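Local coordinates for putative agmatinase (Clostridium difficile, PDB 3LHL), which probably hydrolyses agmatine to putrescine and urea, as a manganese-dependent member of the arginase family, at residues Asn9-Gly14 and Asn56-Gly61; Thr200-Val205 and Asp245-Ser250; Val210-Gly215 and Gly257-Ile262. One frame throughout, in Å; residues are numbered along the deposited sequence.

Contact 1: residues Asn9-Gly14 and Asn56-Gly61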
ATOM      1  N   ASN A   9     -10.863   4.302  14.875  1.00 26.48           N
ATOM      2  CA  ASN A   9      -9.449   4.655  14.902  1.00 25.90           C
ATOM      3  C   ASN A   9      -8.827   4.448  13.520  1.00 24.31           C
ATOM      4  O   ASN A   9      -7.770   4.999  13.215  1.00 23.32           O
ATOM      5  CB  ASN A   9      -8.699   3.807  15.934  1.00 28.41           C
ATOM      6  CG  ASN A   9      -9.185   4.045  17.352  1.00 31.11           C
ATOM      7  OD1 ASN A   9      -9.243   5.183  17.819  1.00 31.36           O
ATOM      8  ND2 ASN A   9      -9.534   2.966  18.047  1.00 32.56           N
ATOM      9  N   LEU A  10      -9.491   3.650  12.689  1.00 22.31           N
ATOM     10  CA  LEU A  10      -9.013   3.369  11.339  1.00 20.19           C
ATOM     11  C   LEU A  10     -10.017   3.920  10.326  1.00 19.87           C
ATOM     12  O   LEU A  10     -11.198   3.554  10.342  1.00 19.14           O
ATOM     13  CB  LEU A  10      -8.847   1.861  11.145  1.00 20.90           C
ATOM     14  CG  LEU A  10      -8.255   1.345   9.826  1.00 21.77           C
ATOM     15  CD1 LEU A  10      -6.847   1.904   9.622  1.00 17.68           C
ATOM     16  CD2 LEU A  10      -8.228  -0.184   9.852  1.00 20.72           C
ATOM     17  N   ILE A  11      -9.541   4.807   9.458  1.00 18.47           N
ATOM     18  CA  ILE A  11     -10.380   5.432   8.441  1.00 17.69           C
ATOM     19  C   ILE A  11      -9.954   4.949   7.057  1.00 18.92           C
ATOM     20  O   ILE A  11      -8.869   5.286   6.570  1.00 18.99           O
ATOM     21  CB  ILE A  11     -10.261   6.971   8.498  1.00 18.81           C
ATOM     22  CG1 ILE A  11     -10.486   7.457   9.937  1.00 18.50           C
ATOM     23  CG2 ILE A  11     -11.266   7.613   7.542  1.00 18.01           C
ATOM     24  CD1 ILE A  11     -11.839   7.087  10.525  1.00 17.78           C
ATOM     25  N   VAL A  12     -10.824   4.160   6.439  1.00 16.88           N
ATOM     26  CA  VAL A  12     -10.588   3.587   5.120  1.00 16.55           C
ATOM     27  C   VAL A  12     -11.253   4.437   4.049  1.00 17.70           C
ATOM     28  O   VAL A  12     -12.436   4.762   4.153  1.00 20.31           O
ATOM     29  CB  VAL A  12     -11.187   2.167   5.020  1.00 15.64           C
ATOM     30  CG1 VAL A  12     -10.868   1.563   3.670  1.00 13.05           C
ATOM     31  CG2 VAL A  12     -10.667   1.298   6.153  1.00 10.99           C
ATOM     32  N   PHE A  13     -10.498   4.798   3.018  1.00 17.07           N
ATOM     33  CA  PHE A  13     -11.062   5.596   1.939  1.00 17.02           C
ATOM     34  C   PHE A  13     -10.423   5.202   0.619  1.00 17.00           C
ATOM     35  O   PHE A  13      -9.288   4.717   0.579  1.00 18.34           O
ATOM     36  CB  PHE A  13     -10.896   7.103   2.224  1.00 15.69           C
ATOM     37  CG  PHE A  13      -9.472   7.586   2.216  1.00 16.14           C
ATOM     38  CD1 PHE A  13      -8.936   8.191   1.082  1.00 16.00           C
ATOM     39  CD2 PHE A  13      -8.671   7.450   3.347  1.00 16.69           C
ATOM     40  CE1 PHE A  13      -7.620   8.658   1.070  1.00 14.28           C
ATOM     41  CE2 PHE A  13      -7.353   7.909   3.349  1.00 16.46           C
ATOM     42  CZ  PHE A  13      -6.826   8.516   2.207  1.00 17.87           C
ATOM     43  N   GLY A  14     -11.174   5.384  -0.459  1.00 15.72           N
ATOM     44  CA  GLY A  14     -10.670   5.030  -1.769  1.00 15.51           C
ATOM     45  C   GLY A  14     -10.218   6.235  -2.556  1.00 16.27           C
ATOM     46  O   GLY A  14     -10.697   7.349  -2.338  1.00 14.37           O
ATOM     47  N   ASN A  56     -14.141  -0.701  15.570  1.00 27.71           N
ATOM     48  CA  ASN A  56     -14.728   0.513  15.043  1.00 28.45           C
ATOM     49  C   ASN A  56     -13.878   0.949  13.860  1.00 28.20           C
ATOM     50  O   ASN A  56     -12.772   1.470  14.021  1.00 27.22           O
ATOM     51  CB  ASN A  56     -14.752   1.604  16.109  1.00 29.81           C
ATOM     52  CG  ASN A  56     -15.819   1.365  17.154  1.00 31.62           C
ATOM     53  OD1 ASN A  56     -17.008   1.323  16.839  1.00 30.58           O
ATOM     54  ND2 ASN A  56     -15.400   1.200  18.403  1.00 31.56           N
ATOM     55  N   ILE A  57     -14.397   0.698  12.667  1.00 27.57           N
ATOM     56  CA  ILE A  57     -13.715   1.065  11.439  1.00 26.67           C
ATOM     57  C   ILE A  57     -14.656   1.927  10.618  1.00 25.63           C
ATOM     58  O   ILE A  57     -15.827   1.598  10.441  1.00 24.77           O
ATOM     59  CB  ILE A  57     -13.326  -0.185  10.625  1.00 25.13           C
ATOM     60  CG1 ILE A  57     -12.403  -1.076  11.465  1.00 23.36           C
ATOM     61  CG2 ILE A  57     -12.637   0.230   9.330  1.00 23.71           C
ATOM     62  CD1 ILE A  57     -12.166  -2.458  10.871  1.00 23.82           C
ATOM     63  N   CYS A  58     -14.145   3.043  10.122  1.00 27.42           N
ATOM     64  CA  CYS A  58     -14.966   3.939   9.330  1.00 26.32           C
ATOM     65  C   CYS A  58     -14.735   3.752   7.844  1.00 25.77           C
ATOM     66  O   CYS A  58     -13.591   3.699   7.385  1.00 26.15           O
ATOM     67  CB  CYS A  58     -14.681   5.395   9.705  1.00 25.95           C
ATOM     68  SG  CYS A  58     -15.548   6.600   8.662  1.00 26.56           S
ATOM     69  N   ASP A  59     -15.830   3.636   7.099  1.00 25.96           N
ATOM     70  CA  ASP A  59     -15.776   3.500   5.645  1.00 26.03           C
ATOM     71  C   ASP A  59     -16.081   4.897   5.119  1.00 25.24           C
ATOM     72  O   ASP A  59     -17.248   5.272   4.985  1.00 23.70           O
ATOM     73  CB  ASP A  59     -16.845   2.522   5.137  1.00 25.41           C
ATOM     74  CG  ASP A  59     -16.899   2.452   3.614  1.00 25.96           C
ATOM     75  OD1 ASP A  59     -16.412   3.390   2.952  1.00 24.64           O
ATOM     76  OD2 ASP A  59     -17.440   1.463   3.071  1.00 26.73           O
ATOM     77  N   TYR A  60     -15.038   5.664   4.828  1.00 24.88           N
ATOM     78  CA  TYR A  60     -15.215   7.024   4.331  1.00 28.10           C
ATOM     79  C   TYR A  60     -15.603   7.086   2.859  1.00 26.86           C
ATOM     80  O   TYR A  60     -15.873   8.160   2.334  1.00 28.28           O
ATOM     81  CB  TYR A  60     -13.933   7.829   4.558  1.00 32.30           C
ATOM     82  CG  TYR A  60     -14.142   9.121   5.324  1.00 38.67           C
ATOM     83  CD1 TYR A  60     -15.045   9.187   6.387  1.00 38.91           C
ATOM     84  CD2 TYR A  60     -13.395  10.263   5.024  1.00 41.10           C
ATOM     85  CE1 TYR A  60     -15.199  10.354   7.134  1.00 41.88           C
ATOM     86  CE2 TYR A  60     -13.539  11.438   5.769  1.00 43.13           C
ATOM     87  CZ  TYR A  60     -14.441  11.476   6.824  1.00 43.72           C
ATOM     88  OH  TYR A  60     -14.572  12.626   7.575  1.00 44.06           O
ATOM     89  N   GLY A  61     -15.640   5.934   2.197  1.00 24.60           N
ATOM     90  CA  GLY A  61     -15.987   5.912   0.791  1.00 23.30           C
ATOM     91  C   GLY A  61     -14.862   6.443  -0.085  1.00 23.61           C
ATOM     92  O   GLY A  61     -13.698   6.482   0.324  1.00 20.15           O
TER
HETATM   93  O   HOH W   1     -11.565   2.090  16.464  1.00 33.24           O
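Ile-11 and Cys-58, Val-12 and Asp-59 pair across two parallel strands at one margin of the eight-stranded sheet of the arginase fold; of the two, strand 57-62 is the outermost. The axes of 10-14 and 57-61 approach to 4.8 Å, with 23° between their directions. Cys-58 N gives its hydrogen to Leu-10 O (3.0 Å), Val-12 N to Cys-58 O (3.0 Å) and Tyr-60 N to Val-12 O (2.8 Å), the alternation of a parallel ladder. At the Asn-9 end a water takes over, accepting from Asn-9 N and donating to Asn-56 O.

Side chains alternate between two faces. On that of Ile-11 and Cys-58, the tip of the isoleucine does the touching: chi2 (-59°) turns CD1 to within 3.4 Å of Cys-58 CB, a tight fit that suits so small a residue. Its other branch, CG2, lies 3.9 Å over one face of the Tyr-60 ring, toward the rim. On the opposite face the branched Val-12 and Ile-57 cross obliquely, CG2 to CG2 at 3.9 Å. Asp-59 OD1 accepts from Gly-61 N, two residues on (2.8 Å), an Asx turn. Gly-61 has a positive phi (74°), which favours glycine; its O accepts from Gly-14 N, the donor standing above the carbonyl plane.

Strand 90-95 pairs with strand 10-15 along its other side. Helix 70-86 packs on the face of Ile-11 and Phe-13, whereas helix 258-278 covers Leu-10 and Ile-57, so the sheet is sandwiched between helices here.

Contact 2: residues Thr200-Val205 and Asp245-Ser250. With MN (manganese (II) ion), chain C; MN (manganese (II) ion), chain B.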
ATOM      1  N   THR A 200       3.021   0.518   2.729  1.00 13.81           N
ATOM      2  CA  THR A 200       2.498   0.678   1.380  1.00 13.91           C
ATOM      3  C   THR A 200       2.643  -0.641   0.630  1.00 14.39           C
ATOM      4  O   THR A 200       3.751  -1.137   0.409  1.00 14.17           O
ATOM      5  CB  THR A 200       3.232   1.805   0.599  1.00 14.51           C
ATOM      6  OG1 THR A 200       2.709   1.872  -0.737  1.00 13.41           O
ATOM      7  CG2 THR A 200       4.739   1.551   0.552  1.00  9.91           C
ATOM      8  N   ILE A 201       1.509  -1.205   0.242  1.00 14.55           N
ATOM      9  CA  ILE A 201       1.491  -2.476  -0.464  1.00 13.85           C
ATOM     10  C   ILE A 201       1.008  -2.373  -1.910  1.00 14.55           C
ATOM     11  O   ILE A 201      -0.174  -2.124  -2.167  1.00 13.75           O
ATOM     12  CB  ILE A 201       0.588  -3.497   0.276  1.00 12.83           C
ATOM     13  CG1 ILE A 201       1.244  -3.898   1.598  1.00 12.90           C
ATOM     14  CG2 ILE A 201       0.330  -4.725  -0.606  1.00 12.16           C
ATOM     15  CD1 ILE A 201       0.418  -4.865   2.422  1.00 13.63           C
ATOM     16  N   ASP A 202       1.932  -2.547  -2.851  1.00 14.22           N
ATOM     17  CA  ASP A 202       1.575  -2.553  -4.263  1.00 14.33           C
ATOM     18  C   ASP A 202       1.146  -4.007  -4.468  1.00 15.25           C
ATOM     19  O   ASP A 202       1.963  -4.919  -4.331  1.00 14.07           O
ATOM     20  CB  ASP A 202       2.788  -2.250  -5.137  1.00 15.07           C
ATOM     21  CG  ASP A 202       2.448  -2.246  -6.608  1.00 16.82           C
ATOM     22  OD1 ASP A 202       1.680  -3.129  -7.037  1.00 19.06           O
ATOM     23  OD2 ASP A 202       2.950  -1.372  -7.338  1.00 15.60           O
ATOM     24  N   LEU A 203      -0.129  -4.229  -4.772  1.00 14.67           N
ATOM     25  CA  LEU A 203      -0.634  -5.584  -4.940  1.00 14.79           C
ATOM     26  C   LEU A 203       0.055  -6.424  -6.013  1.00 15.74           C
ATOM     27  O   LEU A 203      -0.064  -7.650  -5.994  1.00 14.18           O
ATOM     28  CB  LEU A 203      -2.149  -5.559  -5.176  1.00 15.29           C
ATOM     29  CG  LEU A 203      -2.963  -4.978  -4.007  1.00 18.90           C
ATOM     30  CD1 LEU A 203      -4.415  -4.788  -4.417  1.00 17.29           C
ATOM     31  CD2 LEU A 203      -2.855  -5.899  -2.796  1.00 14.96           C
ATOM     32  N   ASP A 204       0.776  -5.802  -6.947  1.00 16.17           N
ATOM     33  CA  ASP A 204       1.451  -6.617  -7.954  1.00 16.01           C
ATOM     34  C   ASP A 204       2.658  -7.340  -7.364  1.00 14.96           C
ATOM     35  O   ASP A 204       3.429  -7.960  -8.088  1.00 15.57           O
ATOM     36  CB  ASP A 204       1.872  -5.802  -9.191  1.00 18.17           C
ATOM     37  CG  ASP A 204       2.936  -4.763  -8.898  1.00 20.18           C
ATOM     38  OD1 ASP A 204       3.737  -4.940  -7.955  1.00 21.20           O
ATOM     39  OD2 ASP A 204       2.979  -3.764  -9.640  1.00 20.69           O
ATOM     40  N   VAL A 205       2.830  -7.254  -6.046  1.00 12.91           N
ATOM     41  CA  VAL A 205       3.927  -7.963  -5.406  1.00 14.02           C
ATOM     42  C   VAL A 205       3.571  -9.444  -5.553  1.00 14.58           C
ATOM     43  O   VAL A 205       4.445 -10.314  -5.573  1.00 14.61           O
ATOM     44  CB  VAL A 205       4.061  -7.606  -3.900  1.00 14.64           C
ATOM     45  CG1 VAL A 205       2.850  -8.117  -3.111  1.00 12.63           C
ATOM     46  CG2 VAL A 205       5.350  -8.191  -3.351  1.00 13.73           C
ATOM     47  N   ASP A 245      -1.800   1.598   3.001  1.00 18.63           N
ATOM     48  CA  ASP A 245      -2.479   1.614   1.715  1.00 17.32           C
ATOM     49  C   ASP A 245      -2.162   0.377   0.872  1.00 16.98           C
ATOM     50  O   ASP A 245      -1.137  -0.280   1.067  1.00 16.60           O
ATOM     51  CB  ASP A 245      -2.129   2.888   0.922  1.00 17.16           C
ATOM     52  CG  ASP A 245      -0.686   2.903   0.409  1.00 18.97           C
ATOM     53  OD1 ASP A 245      -0.243   1.896  -0.193  1.00 14.26           O
ATOM     54  OD2 ASP A 245       0.000   3.935   0.595  1.00 17.79           O
ATOM     55  N   ILE A 246      -3.076   0.044  -0.033  1.00 15.39           N
ATOM     56  CA  ILE A 246      -2.887  -1.066  -0.961  1.00 17.14           C
ATOM     57  C   ILE A 246      -3.175  -0.407  -2.307  1.00 17.21           C
ATOM     58  O   ILE A 246      -4.113   0.382  -2.427  1.00 17.60           O
ATOM     59  CB  ILE A 246      -3.873  -2.242  -0.714  1.00 17.13           C
ATOM     60  CG1 ILE A 246      -5.322  -1.759  -0.817  1.00 16.40           C
ATOM     61  CG2 ILE A 246      -3.601  -2.870   0.651  1.00 15.76           C
ATOM     62  CD1 ILE A 246      -6.352  -2.871  -0.621  1.00 15.50           C
ATOM     63  N   VAL A 247      -2.376  -0.712  -3.319  1.00 16.19           N
ATOM     64  CA  VAL A 247      -2.569  -0.060  -4.602  1.00 14.12           C
ATOM     65  C   VAL A 247      -2.324  -0.947  -5.809  1.00 13.76           C
ATOM     66  O   VAL A 247      -1.870  -2.077  -5.684  1.00 12.06           O
ATOM     67  CB  VAL A 247      -1.620   1.170  -4.719  1.00 13.59           C
ATOM     68  CG1 VAL A 247      -1.916   2.180  -3.608  1.00 10.91           C
ATOM     69  CG2 VAL A 247      -0.169   0.709  -4.619  1.00 12.00           C
ATOM     70  N   GLU A 248      -2.642  -0.396  -6.978  1.00 14.93           N
ATOM     71  CA  GLU A 248      -2.441  -1.036  -8.270  1.00 15.03           C
ATOM     72  C   GLU A 248      -3.402  -2.156  -8.679  1.00 15.78           C
ATOM     73  O   GLU A 248      -3.137  -2.888  -9.639  1.00 14.92           O
ATOM     74  CB  GLU A 248      -0.979  -1.497  -8.398  1.00 14.19           C
ATOM     75  CG  GLU A 248       0.027  -0.339  -8.414  1.00 14.19           C
ATOM     76  CD  GLU A 248      -0.199   0.651  -9.571  1.00 19.12           C
ATOM     77  OE1 GLU A 248      -1.289   0.628 -10.181  1.00 17.07           O
ATOM     78  OE2 GLU A 248       0.711   1.468  -9.863  1.00 19.54           O
ATOM     79  N   LEU A 249      -4.506  -2.304  -7.952  1.00 15.01           N
ATOM     80  CA  LEU A 249      -5.502  -3.291  -8.347  1.00 15.24           C
ATOM     81  C   LEU A 249      -6.186  -2.660  -9.555  1.00 15.69           C
ATOM     82  O   LEU A 249      -6.736  -1.563  -9.457  1.00 14.20           O
ATOM     83  CB  LEU A 249      -6.559  -3.520  -7.263  1.00 14.87           C
ATOM     84  CG  LEU A 249      -7.839  -4.170  -7.828  1.00 18.92           C
ATOM     85  CD1 LEU A 249      -7.582  -5.649  -8.152  1.00 14.49           C
ATOM     86  CD2 LEU A 249      -8.981  -4.043  -6.835  1.00 13.74           C
ATOM     87  N   SER A 250      -6.121  -3.338 -10.694  1.00 17.24           N
ATOM     88  CA  SER A 250      -6.749  -2.858 -11.919  1.00 16.76           C
ATOM     89  C   SER A 250      -7.639  -4.019 -12.351  1.00 18.10           C
ATOM     90  O   SER A 250      -7.224  -4.885 -13.115  1.00 15.90           O
ATOM     91  CB  SER A 250      -5.688  -2.559 -12.974  1.00 15.49           C
ATOM     92  OG  SER A 250      -6.239  -1.790 -14.022  1.00 16.62           O
TER
HETATM   93 MN    MN C 302       4.359  -2.456  -8.905  1.00 17.84          MN
HETATM   94 MN    MN B 301       4.483   0.218  -7.111  1.00 18.22          MN
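Asp-202 and Glu-248 meet beside two manganese ions. Asp-202 OD2 bridges them, at 2.2 Å from one and 2.4 Å from the other; Asp-204 OD2 binds the latter at 2.0 Å and Asp-204 OD1 more loosely at 2.7 Å. Asp-121 binds both ions, His-123 the one shared with Asp-204, and His-98 and Asp-125 the other. Glu-248 comes obliquely, its CG 3.3 Å from Asp-202 OD2, with its chain bent at chi2 (-59°); its OE2 stays 4.4 Å from Asp-202 OD2. No metal is bound to it in this model, although a third manganese has been seen on it.

The ladder behind fixes these acids. Ile-201 N donates to Asp-245 O, Val-247 N to Ile-201 O, and Leu-203 N to Val-247 O, the last beside Asp-202 and Glu-248. Further out, Thr-200 OG1 lies 3.0 Å from Asp-245 OD1 and is hydrogen-bonded to the metal ligand His-98, while Asp-245 OD2 is held by Tyr-198 and Thr-101. Beyond the strand ends, Leu-203 CD1 packs 3.8 Å from Leu-249 CB; apolar leucines suit this buried place.

Acids at the C-terminal ends of adjacent parallel strands, with an Asp-x-Asp pair on the metals, characterise the binuclear manganese site of the arginase family.

Contact 3: residues Val210-Gly215 and Gly257-Ile262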
ATOM      1  N   VAL A 210      -1.323 -15.045 -10.335  1.00 17.77           N
ATOM      2  CA  VAL A 210      -2.190 -15.079  -9.169  1.00 16.47           C
ATOM      3  C   VAL A 210      -3.023 -13.799  -9.132  1.00 17.28           C
ATOM      4  O   VAL A 210      -4.226 -13.842  -8.880  1.00 16.15           O
ATOM      5  CB  VAL A 210      -1.360 -15.171  -7.867  1.00 17.52           C
ATOM      6  CG1 VAL A 210      -2.263 -14.978  -6.644  1.00 15.37           C
ATOM      7  CG2 VAL A 210      -0.633 -16.517  -7.811  1.00 16.02           C
ATOM      8  N   PHE A 211      -2.373 -12.666  -9.389  1.00 16.77           N
ATOM      9  CA  PHE A 211      -3.033 -11.359  -9.366  1.00 17.76           C
ATOM     10  C   PHE A 211      -2.775 -10.647 -10.695  1.00 17.20           C
ATOM     11  O   PHE A 211      -1.988  -9.709 -10.765  1.00 17.31           O
ATOM     12  CB  PHE A 211      -2.470 -10.520  -8.213  1.00 18.69           C
ATOM     13  CG  PHE A 211      -3.258  -9.263  -7.912  1.00 17.83           C
ATOM     14  CD1 PHE A 211      -4.350  -9.299  -7.048  1.00 17.99           C
ATOM     15  CD2 PHE A 211      -2.896  -8.047  -8.477  1.00 15.79           C
ATOM     16  CE1 PHE A 211      -5.071  -8.135  -6.747  1.00 16.62           C
ATOM     17  CE2 PHE A 211      -3.606  -6.880  -8.187  1.00 17.49           C
ATOM     18  CZ  PHE A 211      -4.696  -6.926  -7.319  1.00 18.22           C
ATOM     19  N   PRO A 212      -3.444 -11.089 -11.769  1.00 16.97           N
ATOM     20  CA  PRO A 212      -3.250 -10.465 -13.079  1.00 16.52           C
ATOM     21  C   PRO A 212      -3.994  -9.143 -13.257  1.00 17.04           C
ATOM     22  O   PRO A 212      -3.716  -8.385 -14.196  1.00 17.13           O
ATOM     23  CB  PRO A 212      -3.726 -11.552 -14.037  1.00 17.25           C
ATOM     24  CG  PRO A 212      -4.853 -12.180 -13.272  1.00 17.05           C
ATOM     25  CD  PRO A 212      -4.298 -12.288 -11.871  1.00 16.50           C
ATOM     26  N   GLY A 213      -4.933  -8.867 -12.357  1.00 16.02           N
ATOM     27  CA  GLY A 213      -5.698  -7.635 -12.441  1.00 15.19           C
ATOM     28  C   GLY A 213      -4.885  -6.461 -11.938  1.00 17.49           C
ATOM     29  O   GLY A 213      -5.241  -5.824 -10.938  1.00 17.08           O
ATOM     30  N   THR A 214      -3.784  -6.179 -12.632  1.00 15.70           N
ATOM     31  CA  THR A 214      -2.895  -5.091 -12.257  1.00 15.70           C
ATOM     32  C   THR A 214      -2.243  -4.519 -13.511  1.00 16.19           C
ATOM     33  O   THR A 214      -2.219  -5.169 -14.559  1.00 17.71           O
ATOM     34  CB  THR A 214      -1.813  -5.581 -11.264  1.00 15.93           C
ATOM     35  OG1 THR A 214      -1.164  -4.452 -10.665  1.00 19.11           O
ATOM     36  CG2 THR A 214      -0.778  -6.437 -11.975  1.00 12.97           C
ATOM     37  N   GLY A 215      -1.709  -3.309 -13.399  1.00 15.90           N
ATOM     38  CA  GLY A 215      -1.109  -2.648 -14.546  1.00 14.57           C
ATOM     39  C   GLY A 215       0.126  -3.255 -15.184  1.00 15.51           C
ATOM     40  O   GLY A 215       0.217  -3.326 -16.409  1.00 15.18           O
ATOM     41  N   GLY A 257     -12.070 -12.048 -12.275  1.00 16.83           N
ATOM     42  CA  GLY A 257     -12.521 -11.271 -11.135  1.00 14.58           C
ATOM     43  C   GLY A 257     -11.824 -11.627  -9.829  1.00 15.60           C
ATOM     44  O   GLY A 257     -12.014 -10.946  -8.819  1.00 18.57           O
ATOM     45  N   VAL A 258     -11.008 -12.677  -9.834  1.00 13.82           N
ATOM     46  CA  VAL A 258     -10.325 -13.095  -8.610  1.00 14.01           C
ATOM     47  C   VAL A 258      -9.404 -12.040  -7.986  1.00 14.87           C
ATOM     48  O   VAL A 258      -9.284 -11.972  -6.764  1.00 16.77           O
ATOM     49  CB  VAL A 258      -9.556 -14.415  -8.839  1.00 15.12           C
ATOM     50  CG1 VAL A 258      -8.636 -14.708  -7.656  1.00 12.95           C
ATOM     51  CG2 VAL A 258     -10.569 -15.564  -9.011  1.00 10.98           C
ATOM     52  N   SER A 259      -8.770 -11.213  -8.814  1.00 14.75           N
ATOM     53  CA  SER A 259      -7.887 -10.166  -8.310  1.00 14.90           C
ATOM     54  C   SER A 259      -8.617  -9.245  -7.335  1.00 15.11           C
ATOM     55  O   SER A 259      -8.044  -8.786  -6.352  1.00 15.35           O
ATOM     56  CB  SER A 259      -7.336  -9.331  -9.467  1.00 13.19           C
ATOM     57  OG  SER A 259      -6.463 -10.101 -10.268  1.00 14.67           O
ATOM     58  N   THR A 260      -9.886  -8.976  -7.619  1.00 16.69           N
ATOM     59  CA  THR A 260     -10.692  -8.111  -6.767  1.00 16.86           C
ATOM     60  C   THR A 260     -10.948  -8.796  -5.426  1.00 17.80           C
ATOM     61  O   THR A 260     -10.894  -8.169  -4.366  1.00 15.98           O
ATOM     62  CB  THR A 260     -12.040  -7.791  -7.450  1.00 17.88           C
ATOM     63  OG1 THR A 260     -11.789  -7.131  -8.699  1.00 16.86           O
ATOM     64  CG2 THR A 260     -12.907  -6.887  -6.564  1.00 16.02           C
ATOM     65  N   VAL A 261     -11.224 -10.094  -5.484  1.00 17.85           N
ATOM     66  CA  VAL A 261     -11.490 -10.868  -4.287  1.00 16.64           C
ATOM     67  C   VAL A 261     -10.239 -10.874  -3.418  1.00 16.11           C
ATOM     68  O   VAL A 261     -10.313 -10.736  -2.203  1.00 13.73           O
ATOM     69  CB  VAL A 261     -11.884 -12.317  -4.652  1.00 19.05           C
ATOM     70  CG1 VAL A 261     -12.150 -13.121  -3.392  1.00 17.86           C
ATOM     71  CG2 VAL A 261     -13.117 -12.302  -5.545  1.00 17.73           C
ATOM     72  N   ILE A 262      -9.086 -11.034  -4.056  1.00 15.82           N
ATOM     73  CA  ILE A 262      -7.818 -11.046  -3.338  1.00 15.25           C
ATOM     74  C   ILE A 262      -7.602  -9.713  -2.622  1.00 15.57           C
ATOM     75  O   ILE A 262      -7.192  -9.682  -1.461  1.00 15.89           O
ATOM     76  CB  ILE A 262      -6.642 -11.300  -4.305  1.00 13.74           C
ATOM     77  CG1 ILE A 262      -6.792 -12.691  -4.940  1.00 15.17           C
ATOM     78  CG2 ILE A 262      -5.321 -11.148  -3.574  1.00 13.06           C
ATOM     79  CD1 ILE A 262      -5.694 -13.060  -5.931  1.00 11.69           C
TER
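Ser-259 and Phe-211 form the tight part of this contact, where the loop 210-215 leans on the first turn of helix 258-278. Ser-259 CB sits over one face of the phenyl ring, 4.0 Å from its centroid and 24° off the normal, a CH-pi contact offset toward the rim. Phe-211 CE1 approaches Ser-259 O at 3.1 Å, and Ile-262 CG2, also buried, reaches Phe-211 CD1 obliquely at 4.1 Å. A flat, apolar ring suits this buried place, because its faces can be packed closely by small groups. The serine hydroxyl meets the loop backbone: with OG anti to the carbonyl carbon (chi1 -68°), it accepts from Gly-213 N at 2.9 Å, a bond bent to 144°. Gly-213, centre of an inverse gamma turn, suits the spot because a beta carbon there would collide with Ser-259 CB. The same OG is hydrogen-bonded to Asp-254 OD2.

Toward the surface, at the partly exposed Val-210 and Pro-212, the fit is looser. Val-210 and Ile-262 cross at about a right angle, Val-210 CG1 lying 4.0 Å from Ile-262 CD1. Pro-212 adds little beyond its CD near Ser-259 OG. Valine suits a partly exposed place and isoleucine the buried one beside it, neither side chain having polar atoms to satisfy.

Small serine and glycine thus let loop and helix come close, and the hydroxyl ties a loop amide to an acid on the approach to the helix. Between these two segments a single hydrogen bond joins the apolar contacts, consistent with a loop held by both directed bonding and apolar burial.

How the contacts relate
Contacts 1 and 2 are both parallel strand pairs of one sheet, yet at different depths. Contact 2 is central, entirely buried and built round acids and metal, whereas contact 1, its centre about 18 Å away, is a partly exposed sheet margin of mixed aliphatic and polar side chains, remote from the manganese. Contact 3 has no strand pairing; it joins a loop to a helix about 10 Å from contact 2, centre to centre, and the two touch. Phe-211 packs on Leu-203 and Leu-249, and Thr-214 OG1 is probably hydrogen-bonded to Glu-248 O. Helix 258-278, which opens in contact 3, also packs on Leu-10 and Ile-57 of contact 1 and on Ile-201, Leu-203 and Ile-246 of contact 2.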